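Local atomic coordinates of importin subunit beta-1 (Saccharomyces cerevisiae, PDB entry 5OWU), a protein that carries proteins into the nucleus in partnership with importin alpha, the subunit that binds the classical nuclear localization signal of the cargo. Residues 295-300 with 315-320; 250-253 with 258-261; 357-360 with 365-368; 266-271 with 322-327. One frame throughout, in Å; residues are numbered along the deposited sequence.

Contact 1: 295-300 with 315-320; sequences EEEIDI and YNFALS
Glu297 drives its carboxylate into the first turn of helix 317-332, meeting the backbone of Phe317 and Ala318. The Glu297 side chain crosses that of Phe317 at about a right angle, although its carboxylate plane is only 19° from the plane of the ring; Glu297 OE2 stands obliquely to the ring, 3.4 Å from Phe317 CB. Beyond CG the glutamate is fully stretched (chi2 -178°), and the extended chain carries the carboxylate to the start of helix 317-332, where each oxygen meets a different N-H. Phe317 N binds the syn lone pair of Glu297 OE2 at 2.7 Å, a short bond that is bent at the hydrogen (141°). Ala318 N reaches Glu297 OE1 at 3.3 Å, straighter but weak. A water molecule continues the series, donating to Glu297 OE1 at 2.6 Å and accepting from Leu319 N at 2.9 Å. Asn316, at the N-cap position, makes no capping bond with its side chain, and the glutamate serves these early amides; the positive end of the helix dipole probably favours a charged carboxylate here. Tyr256 OH also bonds OE2 and Asn361 ND2 bonds OE1, fixing the group's rotation within a buried setting. The contact joins helix 280-306 of HEAT 7 to the start of helix 317-332 in HEAT 8. Helix 347-362 packs against Ala318, Met263 of helix 260-274 touches Phe317, and an aromatic side chain of another protein's chain meets the Phe317 ring edge-to-face.

Contact 2: 250-253 with 258-261; sequences KIMS and FMKP
Met252 and Met259 are brought together by bends in both side chains. In Met252, CG leaves opposite the backbone N (chi1 175°), after which turns at chi2 (69°) and chi3 fold the sulfur and methyl back toward the neighbouring segment. Met259 is bent as well, with CG beside its own backbone N (chi1 -69°). The two chains pass at a slant, so that the thioether end of one lies against the root of the other: Met252 SD and Met252 CE are both 3.8 Å from Met259 CG, and Met252 CE is 4.0 Å from Met259 CB. The far end of Met259 serves a second neighbour. Its CE rests 3.7 Å from Ile251 CG2, while Met259 SD is 4.0 Å from that same methyl, the two side chains crossing at about a right angle. Ile251 thus touches with its short branch, its longer one leading elsewhere. No hydrogen bond spans the segments; Met259, pointing toward helix 238-255, wedges between two consecutive residues through dispersion contacts alone, all three residues being buried. The segments flank the tight connection from helix 238-255, in HEAT 6, to helix 260-274, in HEAT 7. Met226 of helix 219-233 touches both Ile251 and Met259, whereas Phe289, Thr292 and Ile293 of helix 280-306 pack on Met252, so the methionine cluster lies between helices of two successive repeats.

Contact 3: 357-360 with 365-368; sequences LFAQ and HILE
Between Ile366 and its two partners, Phe358 and Ala359, no hydrogen bond is made; a polar bond close by is made by the next residue, Gln360, whose NE2 bonds Asp398 OD2 beyond the two segments. The contact itself is a forked apolar grip. Ile366 points toward helix 347-362, and its two branches divide the work. The longer branch sets out opposite the backbone N (chi1 -163°), then turns at chi2 (66°), which lays Ile366 CD1 3.9 Å from Phe358 CB. The shorter one, Ile366 CG2, is 3.9 Å from Ala359 CB and 4.1 Å from Ala359 CA, and the stem follows close behind, with Ile366 CB 4.2 Å from Ala359 CA. A small alanine at this point allows the backbones to come near, the CA atoms of Ala359 and Ile366 being 5.6 Å apart. Phe358 contributes the base of its side chain rather than its ring. That ring leads away from Ile366, its first torsion (-98°) far from a staggered value, to pack on Ala318 of helix 317-332 and on Trp290 and Cys294 of helix 280-306. Ile366 has other apolar company in Val326, Ile396 and Pro400. All three residues that touch are buried. The pattern belongs to the short turn between consecutive HEAT repeats of an alpha-solenoid: helix 347-362 closes HEAT 8, helix 367-377 opens HEAT 9, and a hydrophobic residue near the start of the new helix folds back onto the last turns of the old one.

Contact 4: 266-271 with 322-327; sequences ALYALT and IKDVVP
Tyr268 stretches from helix 260-274 toward Asp324 of helix 317-332. From CB the side chain leaves on the side away from the backbone N (chi1 157°), and this choice carries the ring toward helix 317-332. Along the ring the approach is gradual: Tyr268 CE2 lies 3.7 Å from Asp324 OD2 and Tyr268 CZ 3.3 Å from the same oxygen, which sits at the ring edge, near its plane. At the tip the model becomes doubtful, because Tyr268 OH and Asp324 OD2 are placed 2.1 Å apart, too close for any sound bond; no interaction type can be rested on that pair, and the ring distances to OD2 share the doubt. As modelled, the carboxylate plane is turned 76° from that of the ring, a value to be read with the same caution.

Helix 260-274 begins HEAT 7 and helix 317-332 begins HEAT 8, so this is a meeting of equivalent first helices from successive repeats, the kind of neighbour relation that builds an alpha-solenoid. The CB of Asp324 points toward helix 260-274 from a stretch of helix that is kinked, the aspartate's own N lacking a bond to the preceding turn. One turn along from the tyrosine, Thr271 OG1 bonds Leu267 O at 2.8 Å, and Leu267 O also takes the backbone bond of Thr271 N. Trp290 NE1 is a further partner of Thr271 OG1, and the Trp290 side chain also touches Val325.

How the contacts relate
The four contacts follow HEAT repeats 6 to 9 along one side of the chain's centre. Contact 2 comes first in sequence; contact 4 then spans from helix 260-274 to helix 317-332, and contact 1 falls within that interval, before contact 3. Centres of contacts 1 and 2 are 11 Å apart, those of contacts 1 and 3 12 Å, whereas contacts 2 and 3 are 22 Å apart without touching. Contacts 1 and 4 share helix 317-332, contacts 2 and 4 helix 260-274. Phe317 packs on Lys260, and Leu319 on His365. Each contact joins one repeat to the next, illustrating how a solenoid keeps its continuity through successive local interfaces.

Contact 1: 295-300 with 315-320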
loop_
_atom_site.group_PDB
_atom_site.type_symbol
_atom_site.label_atom_id
_atom_site.label_comp_id
_atom_site.label_asym_id
_atom_site.label_seq_id
_atom_site.Cartn_x
_atom_site.Cartn_y
_atom_site.Cartn_z
ATOM N N GLU A 295 1.968 -6.808 15.489
ATOM C CA GLU A 295 1.062 -6.512 14.381
ATOM C C GLU A 295 -0.121 -7.467 14.370
ATOM O O GLU A 295 -1.267 -7.053 14.125
ATOM C CB GLU A 295 1.813 -6.589 13.050
ATOM C CG GLU A 295 2.891 -5.534 12.895
ATOM C CD GLU A 295 3.801 -5.805 11.713
ATOM O OE1 GLU A 295 3.558 -6.796 10.994
ATOM O OE2 GLU A 295 4.761 -5.032 11.511
ATOM N N GLU A 296 0.137 -8.753 14.633
ATOM C CA GLU A 296 -0.949 -9.726 14.608
ATOM C C GLU A 296 -1.911 -9.492 15.765
ATOM O O GLU A 296 -3.131 -9.589 15.593
ATOM C CB GLU A 296 -0.393 -11.155 14.646
ATOM C CG GLU A 296 0.379 -11.578 13.396
ATOM C CD GLU A 296 -0.391 -11.350 12.092
ATOM O OE1 GLU A 296 -1.612 -11.629 12.046
ATOM O OE2 GLU A 296 0.232 -10.881 11.114
ATOM N N GLU A 297 -1.387 -9.164 16.949
ATOM C CA GLU A 297 -2.277 -8.956 18.086
ATOM C C GLU A 297 -3.078 -7.662 17.949
ATOM O O GLU A 297 -4.248 -7.606 18.363
ATOM C CB GLU A 297 -1.459 -9.008 19.379
ATOM C CG GLU A 297 -0.842 -10.401 19.557
ATOM C CD GLU A 297 -0.048 -10.594 20.835
ATOM O OE1 GLU A 297 0.404 -9.606 21.444
ATOM O OE2 GLU A 297 0.128 -11.762 21.226
ATOM N N ILE A 298 -2.495 -6.630 17.336
ATOM C CA ILE A 298 -3.264 -5.422 17.043
ATOM C C ILE A 298 -4.365 -5.737 16.038
ATOM O O ILE A 298 -5.508 -5.283 16.182
ATOM C CB ILE A 298 -2.338 -4.300 16.537
ATOM C CG1 ILE A 298 -1.379 -3.859 17.643
ATOM C CG2 ILE A 298 -3.160 -3.082 16.057
ATOM C CD1 ILE A 298 -0.173 -3.046 17.157
ATOM N N ASP A 299 -4.047 -6.527 15.009
ATOM C CA ASP A 299 -5.069 -6.872 14.022
ATOM C C ASP A 299 -6.185 -7.696 14.646
ATOM O O ASP A 299 -7.361 -7.524 14.296
ATOM C CB ASP A 299 -4.447 -7.621 12.846
ATOM C CG ASP A 299 -3.586 -6.723 11.982
ATOM O OD1 ASP A 299 -3.753 -5.485 12.070
ATOM O OD2 ASP A 299 -2.749 -7.251 11.218
ATOM N N ILE A 300 -5.840 -8.591 15.577
ATOM C CA ILE A 300 -6.863 -9.355 16.290
ATOM C C ILE A 300 -7.770 -8.412 17.063
ATOM O O ILE A 300 -9.001 -8.516 17.001
ATOM C CB ILE A 300 -6.209 -10.395 17.221
ATOM C CG1 ILE A 300 -5.502 -11.474 16.400
ATOM C CG2 ILE A 300 -7.251 -11.038 18.150
ATOM C CD1 ILE A 300 -4.586 -12.378 17.226
ATOM N N TYR A 315 -3.383 -14.376 22.363
ATOM C CA TYR A 315 -2.664 -14.960 23.484
ATOM C C TYR A 315 -1.866 -13.929 24.268
ATOM O O TYR A 315 -1.260 -14.284 25.284
ATOM C CB TYR A 315 -1.726 -16.065 22.990
ATOM C CG TYR A 315 -2.444 -17.199 22.302
ATOM C CD1 TYR A 315 -3.422 -17.933 22.962
ATOM C CD2 TYR A 315 -2.136 -17.546 20.997
ATOM C CE1 TYR A 315 -4.087 -18.977 22.329
ATOM C CE2 TYR A 315 -2.789 -18.587 20.358
ATOM C CZ TYR A 315 -3.764 -19.298 21.029
ATOM O OH TYR A 315 -4.415 -20.329 20.388
ATOM N N ASN A 316 -1.834 -12.671 23.816
ATOM C CA ASN A 316 -1.203 -11.591 24.570
ATOM C C ASN A 316 0.278 -11.873 24.808
ATOM O O ASN A 316 0.797 -11.674 25.908
ATOM C CB ASN A 316 -1.933 -11.356 25.898
ATOM C CG ASN A 316 -3.360 -10.875 25.701
ATOM O OD1 ASN A 316 -3.606 -9.926 24.960
ATOM N ND2 ASN A 316 -4.307 -11.538 26.351
ATOM N N PHE A 317 0.961 -12.345 23.765
ATOM C CA PHE A 317 2.399 -12.597 23.852
ATOM C C PHE A 317 3.163 -11.333 24.228
ATOM O O PHE A 317 4.036 -11.354 25.105
ATOM C CB PHE A 317 2.921 -13.130 22.513
ATOM C CG PHE A 317 2.413 -14.504 22.152
ATOM C CD1 PHE A 317 2.420 -15.532 23.083
ATOM C CD2 PHE A 317 1.947 -14.767 20.871
ATOM C CE1 PHE A 317 1.961 -16.794 22.745
ATOM C CE2 PHE A 317 1.483 -16.027 20.528
ATOM C CZ PHE A 317 1.494 -17.043 21.468
ATOM N N ALA A 318 2.881 -10.228 23.536
ATOM C CA ALA A 318 3.619 -8.992 23.764
ATOM C C ALA A 318 3.376 -8.469 25.172
ATOM O O ALA A 318 4.322 -8.162 25.905
ATOM C CB ALA A 318 3.223 -7.946 22.722
ATOM N N LEU A 319 2.105 -8.382 25.572
ATOM C CA LEU A 319 1.770 -7.861 26.895
ATOM C C LEU A 319 2.535 -8.601 27.986
ATOM O O LEU A 319 3.195 -7.984 28.827
ATOM C CB LEU A 319 0.262 -7.969 27.121
ATOM C CG LEU A 319 -0.277 -7.345 28.408
ATOM C CD1 LEU A 319 -0.098 -5.848 28.378
ATOM C CD2 LEU A 319 -1.740 -7.695 28.616
ATOM N N SER A 320 2.482 -9.936 27.963
ATOM C CA SER A 320 3.122 -10.738 29.001
ATOM C C SER A 320 4.635 -10.571 29.004
ATOM O O SER A 320 5.268 -10.731 30.051
ATOM C CB SER A 320 2.783 -12.213 28.801
ATOM O OG SER A 320 1.381 -12.427 28.754
HETATM O O HOH W 1 -0.165 -8.553 23.808
#

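Contact 2: 250-253 with 258-261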
loop_
_atom_site.group_PDB
_atom_site.type_symbol
_atom_site.label_atom_id
_atom_site.label_comp_id
_atom_site.label_asym_id
_atom_site.label_seq_id
_atom_site.Cartn_x
_atom_site.Cartn_y
_atom_site.Cartn_z
ATOM N N LYS A 250 6.680 -15.362 9.075
ATOM C CA LYS A 250 5.544 -15.697 8.225
ATOM C C LYS A 250 4.639 -16.721 8.900
ATOM O O LYS A 250 3.405 -16.634 8.810
ATOM C CB LYS A 250 6.042 -16.212 6.879
ATOM C CG LYS A 250 5.256 -15.659 5.699
ATOM C CD LYS A 250 5.299 -16.576 4.480
ATOM C CE LYS A 250 4.529 -15.985 3.309
ATOM N NZ LYS A 250 3.105 -15.704 3.675
ATOM N N ILE A 251 5.232 -17.697 9.587
ATOM C CA ILE A 251 4.443 -18.684 10.319
ATOM C C ILE A 251 3.635 -18.016 11.416
ATOM O O ILE A 251 2.489 -18.389 11.670
ATOM C CB ILE A 251 5.349 -19.784 10.901
ATOM C CG1 ILE A 251 5.904 -20.659 9.775
ATOM C CG2 ILE A 251 4.574 -20.645 11.908
ATOM C CD1 ILE A 251 7.059 -21.552 10.197
ATOM N N MET A 252 4.232 -17.061 12.127
ATOM C CA MET A 252 3.487 -16.374 13.177
ATOM C C MET A 252 2.296 -15.636 12.582
ATOM O O MET A 252 1.178 -15.708 13.111
ATOM C CB MET A 252 4.412 -15.412 13.926
ATOM C CG MET A 252 3.735 -14.532 14.981
ATOM S SD MET A 252 3.150 -15.426 16.427
ATOM C CE MET A 252 4.704 -16.069 17.076
ATOM N N SER A 253 2.510 -14.948 11.457
ATOM C CA SER A 253 1.423 -14.198 10.835
ATOM C C SER A 253 0.309 -15.118 10.337
ATOM O O SER A 253 -0.874 -14.804 10.500
ATOM C CB SER A 253 1.972 -13.342 9.690
ATOM O OG SER A 253 0.924 -12.635 9.059
ATOM N N PHE A 258 -1.647 -21.326 16.452
ATOM C CA PHE A 258 -0.927 -22.514 16.898
ATOM C C PHE A 258 0.378 -22.197 17.625
ATOM O O PHE A 258 1.128 -23.123 17.951
ATOM C CB PHE A 258 -0.615 -23.424 15.705
ATOM C CG PHE A 258 -1.827 -23.951 14.996
ATOM C CD1 PHE A 258 -2.665 -24.869 15.613
ATOM C CD2 PHE A 258 -2.105 -23.564 13.695
ATOM C CE1 PHE A 258 -3.777 -25.370 14.952
ATOM C CE2 PHE A 258 -3.211 -24.064 13.026
ATOM C CZ PHE A 258 -4.046 -24.967 13.652
ATOM N N MET A 259 0.675 -20.928 17.894
ATOM C CA MET A 259 2.013 -20.570 18.355
ATOM C C MET A 259 2.205 -20.589 19.872
ATOM O O MET A 259 3.349 -20.486 20.330
ATOM C CB MET A 259 2.377 -19.182 17.834
ATOM C CG MET A 259 2.595 -19.148 16.325
ATOM S SD MET A 259 3.988 -20.168 15.789
ATOM C CE MET A 259 3.156 -21.653 15.211
ATOM N N LYS A 260 1.146 -20.699 20.669
ATOM C CA LYS A 260 1.328 -20.578 22.118
ATOM C C LYS A 260 2.317 -21.603 22.668
ATOM O O LYS A 260 3.234 -21.209 23.408
ATOM C CB LYS A 260 -0.035 -20.665 22.819
ATOM C CG LYS A 260 -0.019 -20.277 24.297
ATOM C CD LYS A 260 -1.400 -20.444 24.916
ATOM C CE LYS A 260 -1.436 -19.961 26.354
ATOM N NZ LYS A 260 -2.657 -20.433 27.062
ATOM N N PRO A 261 2.223 -22.896 22.341
ATOM C CA PRO A 261 3.202 -23.846 22.903
ATOM C C PRO A 261 4.631 -23.580 22.461
ATOM O O PRO A 261 5.565 -23.752 23.254
ATOM C CB PRO A 261 2.699 -25.209 22.400
ATOM C CG PRO A 261 1.277 -24.982 21.999
ATOM C CD PRO A 261 1.214 -23.573 21.512
#

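Contact 3: 357-360 with 365-368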
loop_
_atom_site.group_PDB
_atom_site.type_symbol
_atom_site.label_atom_id
_atom_site.label_comp_id
_atom_site.label_asym_id
_atom_site.label_seq_id
_atom_site.Cartn_x
_atom_site.Cartn_y
_atom_site.Cartn_z
ATOM N N LEU A 357 4.947 -0.274 18.139
ATOM C CA LEU A 357 3.952 -1.344 18.081
ATOM C C LEU A 357 3.610 -1.867 19.475
ATOM O O LEU A 357 2.438 -2.127 19.787
ATOM C CB LEU A 357 4.460 -2.484 17.195
ATOM C CG LEU A 357 4.561 -2.167 15.699
ATOM C CD1 LEU A 357 5.268 -3.289 14.955
ATOM C CD2 LEU A 357 3.184 -1.930 15.107
ATOM N N PHE A 358 4.620 -2.059 20.320
ATOM C CA PHE A 358 4.357 -2.479 21.693
ATOM C C PHE A 358 3.440 -1.489 22.394
ATOM O O PHE A 358 2.493 -1.884 23.079
ATOM C CB PHE A 358 5.668 -2.630 22.464
ATOM C CG PHE A 358 6.165 -4.045 22.539
ATOM C CD1 PHE A 358 5.726 -4.893 23.551
ATOM C CD2 PHE A 358 7.063 -4.532 21.600
ATOM C CE1 PHE A 358 6.172 -6.199 23.630
ATOM C CE2 PHE A 358 7.518 -5.841 21.670
ATOM C CZ PHE A 358 7.072 -6.676 22.687
ATOM N N ALA A 359 3.706 -0.190 22.233
ATOM C CA ALA A 359 2.902 0.809 22.931
ATOM C C ALA A 359 1.464 0.817 22.427
ATOM O O ALA A 359 0.528 0.948 23.225
ATOM C CB ALA A 359 3.526 2.194 22.776
ATOM N N GLN A 360 1.267 0.696 21.112
ATOM C CA GLN A 360 -0.090 0.648 20.570
ATOM C C GLN A 360 -0.820 -0.605 21.034
ATOM O O GLN A 360 -2.019 -0.564 21.332
ATOM C CB GLN A 360 -0.043 0.704 19.039
ATOM C CG GLN A 360 0.435 2.035 18.494
ATOM C CD GLN A 360 0.746 1.989 17.010
ATOM O OE1 GLN A 360 1.329 1.025 16.513
ATOM N NE2 GLN A 360 0.362 3.039 16.294
ATOM N N HIS A 365 0.921 -0.596 29.876
ATOM C CA HIS A 365 1.944 -1.541 30.311
ATOM C C HIS A 365 3.330 -1.193 29.774
ATOM O O HIS A 365 4.323 -1.704 30.300
ATOM C CB HIS A 365 1.577 -2.966 29.890
ATOM C CG HIS A 365 0.481 -3.573 30.705
ATOM N ND1 HIS A 365 -0.852 -3.288 30.496
ATOM C CD2 HIS A 365 0.521 -4.460 31.728
ATOM C CE1 HIS A 365 -1.585 -3.970 31.358
ATOM N NE2 HIS A 365 -0.777 -4.690 32.116
ATOM N N ILE A 366 3.428 -0.337 28.751
ATOM C CA ILE A 366 4.740 0.015 28.205
ATOM C C ILE A 366 5.452 1.073 29.042
ATOM O O ILE A 366 6.672 1.244 28.905
ATOM C CB ILE A 366 4.614 0.504 26.748
ATOM C CG1 ILE A 366 5.961 0.470 26.023
ATOM C CG2 ILE A 366 4.067 1.940 26.665
ATOM C CD1 ILE A 366 6.525 -0.900 25.827
ATOM N N LEU A 367 4.730 1.770 29.921
ATOM C CA LEU A 367 5.226 3.021 30.492
ATOM C C LEU A 367 6.443 2.807 31.394
ATOM O O LEU A 367 7.458 3.501 31.255
ATOM C CB LEU A 367 4.098 3.711 31.267
ATOM C CG LEU A 367 2.888 4.225 30.471
ATOM C CD1 LEU A 367 1.704 4.520 31.388
ATOM C CD2 LEU A 367 3.250 5.466 29.701
ATOM N N GLU A 368 6.365 1.863 32.332
ATOM C CA GLU A 368 7.388 1.775 33.377
ATOM C C GLU A 368 8.787 1.561 32.812
ATOM O O GLU A 368 9.694 2.351 33.125
ATOM C CB GLU A 368 6.992 0.684 34.376
ATOM C CG GLU A 368 7.879 0.609 35.624
ATOM C CD GLU A 368 9.211 -0.087 35.374
ATOM O OE1 GLU A 368 10.241 0.386 35.904
ATOM O OE2 GLU A 368 9.231 -1.102 34.646
#

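Contact 4: 266-271 with 322-327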
loop_
_atom_site.group_PDB
_atom_site.type_symbol
_atom_site.label_atom_id
_atom_site.label_comp_id
_atom_site.label_asym_id
_atom_site.label_seq_id
_atom_site.Cartn_x
_atom_site.Cartn_y
_atom_site.Cartn_z
ATOM N N ALA A 266 10.075 -22.335 23.906
ATOM C CA ALA A 266 11.391 -22.008 23.359
ATOM C C ALA A 266 11.529 -20.607 22.778
ATOM O O ALA A 266 12.488 -19.900 23.095
ATOM C CB ALA A 266 11.763 -23.020 22.275
ATOM N N LEU A 267 10.605 -20.196 21.908
ATOM C CA LEU A 267 10.868 -19.015 21.090
ATOM C C LEU A 267 10.939 -17.742 21.926
ATOM O O LEU A 267 11.700 -16.821 21.603
ATOM C CB LEU A 267 9.801 -18.898 20.006
ATOM C CG LEU A 267 9.992 -19.762 18.751
ATOM C CD1 LEU A 267 8.863 -19.572 17.738
ATOM C CD2 LEU A 267 11.322 -19.468 18.083
ATOM N N TYR A 268 10.154 -17.658 22.996
ATOM C CA TYR A 268 10.233 -16.503 23.883
ATOM C C TYR A 268 11.658 -16.313 24.403
ATOM O O TYR A 268 12.283 -15.256 24.211
ATOM C CB TYR A 268 9.227 -16.693 25.022
ATOM C CG TYR A 268 9.519 -15.917 26.276
ATOM C CD1 TYR A 268 10.349 -16.446 27.258
ATOM C CD2 TYR A 268 8.947 -14.667 26.501
ATOM C CE1 TYR A 268 10.614 -15.760 28.409
ATOM C CE2 TYR A 268 9.214 -13.970 27.660
ATOM C CZ TYR A 268 10.049 -14.527 28.607
ATOM O OH TYR A 268 10.324 -13.855 29.772
ATOM N N ALA A 269 12.197 -17.356 25.035
ATOM C CA ALA A 269 13.549 -17.289 25.578
ATOM C C ALA A 269 14.579 -17.050 24.477
ATOM O O ALA A 269 15.448 -16.181 24.606
ATOM C CB ALA A 269 13.858 -18.580 26.338
ATOM N N LEU A 270 14.485 -17.803 23.376
ATOM C CA LEU A 270 15.482 -17.703 22.309
ATOM C C LEU A 270 15.538 -16.292 21.723
ATOM O O LEU A 270 16.614 -15.680 21.628
ATOM C CB LEU A 270 15.174 -18.720 21.207
ATOM C CG LEU A 270 15.259 -20.216 21.546
ATOM C CD1 LEU A 270 14.856 -21.044 20.343
ATOM C CD2 LEU A 270 16.652 -20.602 22.007
ATOM N N THR A 271 14.384 -15.761 21.313
ATOM C CA THR A 271 14.381 -14.466 20.641
ATOM C C THR A 271 14.767 -13.353 21.602
ATOM O O THR A 271 15.484 -12.416 21.222
ATOM C CB THR A 271 13.013 -14.193 20.008
ATOM O OG1 THR A 271 12.005 -14.082 21.019
ATOM C CG2 THR A 271 12.648 -15.308 19.037
ATOM N N ILE A 322 6.528 -7.857 28.049
ATOM C CA ILE A 322 7.059 -6.489 28.055
ATOM C C ILE A 322 8.242 -6.368 29.000
ATOM O O ILE A 322 9.284 -5.796 28.648
ATOM C CB ILE A 322 5.951 -5.490 28.429
ATOM C CG1 ILE A 322 4.977 -5.330 27.270
ATOM C CG2 ILE A 322 6.541 -4.132 28.793
ATOM C CD1 ILE A 322 3.756 -4.532 27.621
ATOM N N LYS A 323 8.077 -6.879 30.224
ATOM C CA LYS A 323 9.114 -6.807 31.246
ATOM C C LYS A 323 10.467 -7.255 30.704
ATOM O O LYS A 323 11.502 -6.666 31.032
ATOM C CB LYS A 323 8.720 -7.675 32.455
ATOM C CG LYS A 323 7.496 -7.187 33.255
ATOM C CD LYS A 323 7.055 -8.210 34.339
ATOM C CE LYS A 323 5.680 -7.871 34.956
ATOM N NZ LYS A 323 5.081 -8.971 35.802
ATOM N N ASP A 324 10.482 -8.317 29.900
ATOM C CA ASP A 324 11.724 -8.911 29.418
ATOM C C ASP A 324 12.147 -8.447 28.026
ATOM O O ASP A 324 13.349 -8.414 27.744
ATOM C CB ASP A 324 11.590 -10.437 29.419
ATOM C CG ASP A 324 10.929 -10.958 30.683
ATOM O OD1 ASP A 324 11.210 -10.403 31.763
ATOM O OD2 ASP A 324 10.113 -11.896 30.605
ATOM N N VAL A 325 11.202 -8.086 27.155
ATOM C CA VAL A 325 11.539 -7.701 25.785
ATOM C C VAL A 325 11.935 -6.231 25.712
ATOM O O VAL A 325 12.926 -5.869 25.066
ATOM C CB VAL A 325 10.361 -7.993 24.837
ATOM C CG1 VAL A 325 10.635 -7.422 23.462
ATOM C CG2 VAL A 325 10.105 -9.488 24.737
ATOM N N VAL A 326 11.150 -5.356 26.349
ATOM C CA VAL A 326 11.287 -3.917 26.089
ATOM C C VAL A 326 12.652 -3.382 26.498
ATOM O O VAL A 326 13.204 -2.534 25.774
ATOM C CB VAL A 326 10.119 -3.155 26.727
ATOM C CG1 VAL A 326 10.340 -1.638 26.674
ATOM C CG2 VAL A 326 8.841 -3.514 26.000
ATOM N N PRO A 327 13.249 -3.793 27.620
ATOM C CA PRO A 327 14.598 -3.287 27.936
ATOM C C PRO A 327 15.622 -3.571 26.847
ATOM O O PRO A 327 16.493 -2.729 26.573
ATOM C CB PRO A 327 14.934 -4.007 29.249
ATOM C CG PRO A 327 13.598 -4.273 29.878
ATOM C CD PRO A 327 12.663 -4.554 28.740
#